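Local coordinates for endo-n-acetyl-beta-d-glucosaminidase (Hypocrea jecorina, PDB 4AC1), which hydrolyses the chitobiose core of N-linked glycans as a family 18 endo-N-acetyl-beta-D-glucosaminidase, deglycosylating the fungus's own cellulases, at residues V76-F90 / L119-S131. Residues are numbered along the deposited sequence; the frame is centred on the assembly and turned at random. Where two conformers were deposited one is given.
Sequences VKVMGMVGGAAPGSF and LEGMDLDVEQPMS. With ZN (zinc ion), chain G.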
loop_
_atom_site.group_PDB
_atom_site.type_symbol
_atom_site.label_atom_id
_atom_site.label_comp_id
_atom_site.label_asym_id
_atom_site.label_seq_id
_atom_site.Cartn_x
_atom_site.Cartn_y
_atom_site.Cartn_z
ATOM N N VAL A 76 -2.461 5.401 14.388
ATOM C CA VAL A 76 -2.192 4.779 13.094
ATOM C C VAL A 76 -3.461 4.799 12.263
ATOM O O VAL A 76 -4.548 4.557 12.785
ATOM C CB VAL A 76 -1.699 3.321 13.272
ATOM C CG1 VAL A 76 -1.427 2.656 11.917
ATOM C CG2 VAL A 76 -0.448 3.290 14.131
ATOM N N LYS A 77 -3.338 5.097 10.974
ATOM C CA LYS A 77 -4.476 4.965 10.067
ATOM C C LYS A 77 -4.482 3.547 9.517
ATOM O O LYS A 77 -3.467 3.074 8.964
ATOM C CB LYS A 77 -4.375 5.985 8.926
ATOM C CG LYS A 77 -4.296 7.446 9.351
ATOM C CD LYS A 77 -5.467 7.883 10.205
ATOM C CE LYS A 77 -5.289 9.323 10.653
ATOM N NZ LYS A 77 -6.598 10.023 10.740
ATOM N N VAL A 78 -5.603 2.856 9.678
ATOM C CA VAL A 78 -5.705 1.483 9.208
ATOM C C VAL A 78 -6.456 1.474 7.883
ATOM O O VAL A 78 -7.606 1.901 7.805
ATOM C CB VAL A 78 -6.357 0.550 10.269
ATOM C CG1 VAL A 78 -6.587 -0.849 9.694
ATOM C CG2 VAL A 78 -5.466 0.463 11.500
ATOM N N MET A 79 -5.786 0.967 6.851
ATOM C CA MET A 79 -6.315 0.899 5.497
ATOM C C MET A 79 -6.406 -0.551 5.053
ATOM O O MET A 79 -5.846 -1.449 5.699
ATOM C CB MET A 79 -5.355 1.587 4.526
ATOM C CG MET A 79 -5.148 3.057 4.789
ATOM S SD MET A 79 -3.844 3.804 3.799
ATOM C CE MET A 79 -4.504 3.606 2.125
ATOM N N GLY A 80 -7.095 -0.776 3.941
ATOM C CA GLY A 80 -7.019 -2.045 3.236
ATOM C C GLY A 80 -6.273 -1.854 1.928
ATOM O O GLY A 80 -6.082 -0.708 1.478
ATOM N N MET A 81 -5.849 -2.968 1.327
ATOM C CA MET A 81 -5.425 -2.984 -0.069
ATOM C C MET A 81 -6.190 -4.092 -0.749
ATOM O O MET A 81 -6.369 -5.177 -0.179
ATOM C CB MET A 81 -3.924 -3.198 -0.208
ATOM C CG MET A 81 -3.448 -3.384 -1.638
ATOM S SD MET A 81 -3.325 -5.129 -2.150
ATOM C CE MET A 81 -1.675 -5.506 -1.539
ATOM N N VAL A 82 -6.671 -3.788 -1.945
ATOM C CA VAL A 82 -7.305 -4.768 -2.822
ATOM C C VAL A 82 -6.422 -4.965 -4.060
ATOM O O VAL A 82 -5.834 -4.002 -4.586
ATOM C CB VAL A 82 -8.762 -4.336 -3.197
ATOM C CG1 VAL A 82 -8.786 -2.976 -3.870
ATOM C CG2 VAL A 82 -9.472 -5.388 -4.058
ATOM N N GLY A 83 -6.324 -6.217 -4.502
ATOM C CA GLY A 83 -5.522 -6.570 -5.670
ATOM C C GLY A 83 -4.274 -7.337 -5.311
ATOM O O GLY A 83 -4.354 -8.411 -4.698
ATOM N N GLY A 84 -3.120 -6.778 -5.664
ATOM C CA GLY A 84 -1.843 -7.456 -5.498
ATOM C C GLY A 84 -1.670 -8.569 -6.514
ATOM O O GLY A 84 -2.223 -8.521 -7.617
ATOM N N ALA A 85 -0.915 -9.590 -6.120
ATOM C CA ALA A 85 -0.488 -10.660 -7.028
ATOM C C ALA A 85 -1.624 -11.499 -7.630
ATOM O O ALA A 85 -1.551 -11.887 -8.793
ATOM C CB ALA A 85 0.522 -11.570 -6.326
ATOM N N ALA A 86 -2.661 -11.778 -6.844
ATOM C CA ALA A 86 -3.725 -12.665 -7.305
ATOM C C ALA A 86 -4.630 -11.935 -8.305
ATOM O O ALA A 86 -5.227 -10.916 -7.960
ATOM C CB ALA A 86 -4.516 -13.193 -6.133
ATOM N N PRO A 87 -4.722 -12.440 -9.554
ATOM C CA PRO A 87 -5.577 -11.782 -10.543
ATOM C C PRO A 87 -7.046 -11.962 -10.203
ATOM O O PRO A 87 -7.407 -12.916 -9.509
ATOM C CB PRO A 87 -5.280 -12.544 -11.846
ATOM C CG PRO A 87 -4.044 -13.305 -11.604
ATOM C CD PRO A 87 -4.025 -13.603 -10.132
ATOM N N GLY A 88 -7.888 -11.059 -10.687
ATOM C CA GLY A 88 -9.327 -11.226 -10.548
ATOM C C GLY A 88 -10.110 -10.020 -10.069
ATOM O O GLY A 88 -11.315 -9.933 -10.318
ATOM N N SER A 89 -9.443 -9.078 -9.397
ATOM C CA SER A 89 -10.140 -7.938 -8.803
ATOM C C SER A 89 -10.399 -6.796 -9.789
ATOM O O SER A 89 -11.303 -5.993 -9.571
ATOM C CB SER A 89 -9.379 -7.396 -7.587
ATOM O OG SER A 89 -9.325 -8.350 -6.544
ATOM N N PHE A 90 -9.612 -6.738 -10.864
ATOM C CA PHE A 90 -9.615 -5.571 -11.755
ATOM C C PHE A 90 -9.872 -5.928 -13.210
ATOM O O PHE A 90 -9.542 -5.152 -14.109
ATOM C CB PHE A 90 -8.283 -4.801 -11.646
ATOM C CG PHE A 90 -7.934 -4.376 -10.246
ATOM C CD1 PHE A 90 -8.751 -3.498 -9.527
ATOM C CD2 PHE A 90 -6.783 -4.864 -9.642
ATOM C CE1 PHE A 90 -8.419 -3.120 -8.230
ATOM C CE2 PHE A 90 -6.455 -4.493 -8.354
ATOM C CZ PHE A 90 -7.264 -3.631 -7.651
ATOM N N LEU A 119 -12.447 0.558 7.746
ATOM C CA LEU A 119 -11.188 0.967 7.137
ATOM C C LEU A 119 -11.173 2.453 6.859
ATOM O O LEU A 119 -12.210 3.048 6.555
ATOM C CB LEU A 119 -10.955 0.200 5.840
ATOM C CG LEU A 119 -10.881 -1.322 5.985
ATOM C CD1 LEU A 119 -10.726 -1.959 4.613
ATOM C CD2 LEU A 119 -9.743 -1.763 6.911
ATOM N N GLU A 120 -9.995 3.049 6.954
ATOM C CA GLU A 120 -9.847 4.488 6.793
ATOM C C GLU A 120 -9.303 4.862 5.425
ATOM O O GLU A 120 -9.112 6.033 5.122
ATOM C CB GLU A 120 -8.955 5.036 7.902
ATOM C CG GLU A 120 -9.539 4.689 9.265
ATOM C CD GLU A 120 -8.830 5.316 10.425
ATOM O OE1 GLU A 120 -7.685 4.913 10.735
ATOM O OE2 GLU A 120 -9.435 6.200 11.063
ATOM N N GLY A 121 -9.066 3.851 4.604
ATOM C CA GLY A 121 -8.578 4.064 3.257
ATOM C C GLY A 121 -8.480 2.756 2.524
ATOM O O GLY A 121 -8.629 1.680 3.099
ATOM N N MET A 122 -8.265 2.867 1.223
ATOM C CA MET A 122 -8.090 1.725 0.348
ATOM C C MET A 122 -6.965 1.986 -0.656
ATOM O O MET A 122 -6.967 2.996 -1.359
ATOM C CB MET A 122 -9.415 1.386 -0.368
ATOM C CG MET A 122 -9.375 0.121 -1.243
ATOM S SD MET A 122 -8.965 -1.420 -0.390
ATOM C CE MET A 122 -10.122 -1.342 0.968
ATOM N N ASP A 123 -6.034 1.030 -0.713
ATOM C CA ASP A 123 -4.943 1.001 -1.685
ATOM C C ASP A 123 -5.379 0.092 -2.824
ATOM O O ASP A 123 -5.805 -1.041 -2.602
ATOM C CB ASP A 123 -3.669 0.460 -1.012
ATOM C CG ASP A 123 -2.432 0.514 -1.896
ATOM O OD1 ASP A 123 -2.143 1.547 -2.543
ATOM O OD2 ASP A 123 -1.698 -0.494 -1.916
ATOM N N LEU A 124 -5.313 0.632 -4.039
ATOM C CA LEU A 124 -5.636 -0.121 -5.254
ATOM C C LEU A 124 -4.321 -0.545 -5.891
ATOM O O LEU A 124 -3.668 0.242 -6.588
ATOM C CB LEU A 124 -6.463 0.713 -6.241
ATOM C CG LEU A 124 -7.803 1.329 -5.820
ATOM C CD1 LEU A 124 -8.703 0.350 -5.093
ATOM C CD2 LEU A 124 -7.611 2.559 -4.983
ATOM N N ASP A 125 -3.917 -1.783 -5.599
ATOM C CA ASP A 125 -2.630 -2.324 -6.048
ATOM C C ASP A 125 -2.874 -3.161 -7.286
ATOM O O ASP A 125 -3.163 -4.353 -7.215
ATOM C CB ASP A 125 -2.008 -3.145 -4.920
ATOM C CG ASP A 125 -0.600 -3.626 -5.216
ATOM O OD1 ASP A 125 -0.054 -3.414 -6.320
ATOM O OD2 ASP A 125 -0.041 -4.281 -4.299
ATOM N N VAL A 126 -2.806 -2.505 -8.433
ATOM C CA VAL A 126 -3.266 -3.094 -9.684
ATOM C C VAL A 126 -2.089 -3.742 -10.400
ATOM O O VAL A 126 -1.203 -3.061 -10.924
ATOM C CB VAL A 126 -3.944 -2.023 -10.576
ATOM C CG1 VAL A 126 -4.453 -2.656 -11.864
ATOM C CG2 VAL A 126 -5.091 -1.332 -9.809
ATOM N N GLU A 127 -2.053 -5.068 -10.359
ATOM C CA GLU A 127 -0.931 -5.814 -10.913
ATOM C C GLU A 127 -1.309 -6.604 -12.174
ATOM O O GLU A 127 -0.502 -7.389 -12.678
ATOM C CB GLU A 127 -0.273 -6.711 -9.853
ATOM C CG GLU A 127 0.382 -5.966 -8.695
ATOM C CD GLU A 127 1.094 -6.894 -7.717
ATOM O OE1 GLU A 127 1.431 -8.034 -8.099
ATOM O OE2 GLU A 127 1.324 -6.485 -6.568
ATOM N N GLN A 128 -2.521 -6.393 -12.682
ATOM C CA GLN A 128 -2.925 -6.919 -13.999
ATOM C C GLN A 128 -3.582 -5.763 -14.741
ATOM O O GLN A 128 -3.979 -4.790 -14.103
ATOM C CB GLN A 128 -3.893 -8.110 -13.891
ATOM C CG GLN A 128 -3.374 -9.281 -13.075
ATOM C CD GLN A 128 -3.544 -9.076 -11.571
ATOM O OE1 GLN A 128 -4.534 -8.504 -11.114
ATOM N NE2 GLN A 128 -2.570 -9.549 -10.803
ATOM N N PRO A 129 -3.704 -5.853 -16.083
ATOM C CA PRO A 129 -4.252 -4.703 -16.817
ATOM C C PRO A 129 -5.699 -4.347 -16.465
ATOM O O PRO A 129 -6.559 -5.234 -16.342
ATOM C CB PRO A 129 -4.153 -5.144 -18.282
ATOM C CG PRO A 129 -3.004 -6.103 -18.290
ATOM C CD PRO A 129 -3.154 -6.868 -17.003
ATOM N N MET A 130 -5.937 -3.050 -16.278
ATOM C CA MET A 130 -7.273 -2.481 -16.089
ATOM C C MET A 130 -7.376 -1.274 -17.014
ATOM O O MET A 130 -6.394 -0.542 -17.176
ATOM C CB MET A 130 -7.488 -2.050 -14.631
ATOM C CG MET A 130 -8.883 -1.568 -14.323
ATOM S SD MET A 130 -9.031 -1.071 -12.604
ATOM C CE MET A 130 -10.814 -1.194 -12.367
ATOM N N SER A 131 -8.547 -1.061 -17.613
ATOM C CA SER A 131 -8.741 0.059 -18.533
ATOM C C SER A 131 -8.615 1.381 -17.807
ATOM O O SER A 131 -8.834 1.463 -16.590
ATOM C CB SER A 131 -10.101 -0.027 -19.234
ATOM O OG SER A 131 -11.150 0.259 -18.321
HETATM ZN ZN ZN G . 2.698 -7.044 -5.151
HETATM O O HOH W 1 -8.525 9.002 12.046
HETATM O O HOH W 2 -3.972 -6.820 -8.973
HETATM O O HOH W 3 -6.652 -8.603 -8.721
HETATM O O HOH W 4 -7.229 -8.531 -11.949
HETATM O O HOH W 5 2.681 -8.834 -5.753
HETATM O O HOH W 6 4.473 -6.255 -6.282
HETATM O O HOH W 7 1.181 -7.584 -3.744
HETATM O O HOH W 8 4.132 -7.702 -3.656
#
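Gly-80 and Asp-123 sit in the middle of a parallel ladder, where Asp-123 N donates to Gly-80 O at 2.8 Å. Backbone bonds continue from Glu-120 N to Val-78 O at one end to Gly-84 N to Asp-125 O at the other, pairing strands 77-83 and 121-125. Helix 100-116 links the two strands in a beta-alpha-beta unit of the family 18 barrel. Glu-120 adds a side-chain rung: its extended chain brings OE1 to Val-78 N at 3.1 Å, through the lone pair facing away from OE2. OE2 reaches Lys-77 NZ through a water.

Between side chains, Met-81 and Asp-123 run alongside each other, CG to OD2 3.4 Å, while the Met-81 chain bends on until CE meets Asp-125 OD2, also at 3.4 Å. The polar end of Asp-123 is held mainly by Tyr-8 OH, with Thr-153 on its other oxygen.

Past the strands, Phe-90 swings its ring toward Val-126, with CG anti to its own carbonyl carbon (chi1 -55°). Val-126 CG2 makes a CH-pi contact over one face, 3.8 Å from the ring centroid; Ser-89 CB covers the opposite face. Met-130 SD approaches obliquely, 4.9 Å from the centroid. Trading the ring for an alanine side chain would probably leave Val-126 CG2 without the face it rests on and open a gap beside the Met-130 sulfur.

Gln-128 NE2 makes a weak bond to Gly-84 O (3.4 Å), and a water accepting from Gly-88 N and Phe-90 N donates to Gln-128 OE1 at 2.8 Å. Glu-127 OE2 binds zinc together with Gln-189.

Asp-123, Asp-125 and Glu-127 match the DxDxE signature of family 18, consistent with catalytic carboxylates; the ladder fixes the backbone of the two aspartates, and Phe-90 packs on Val-126, between Asp-125 and Glu-127.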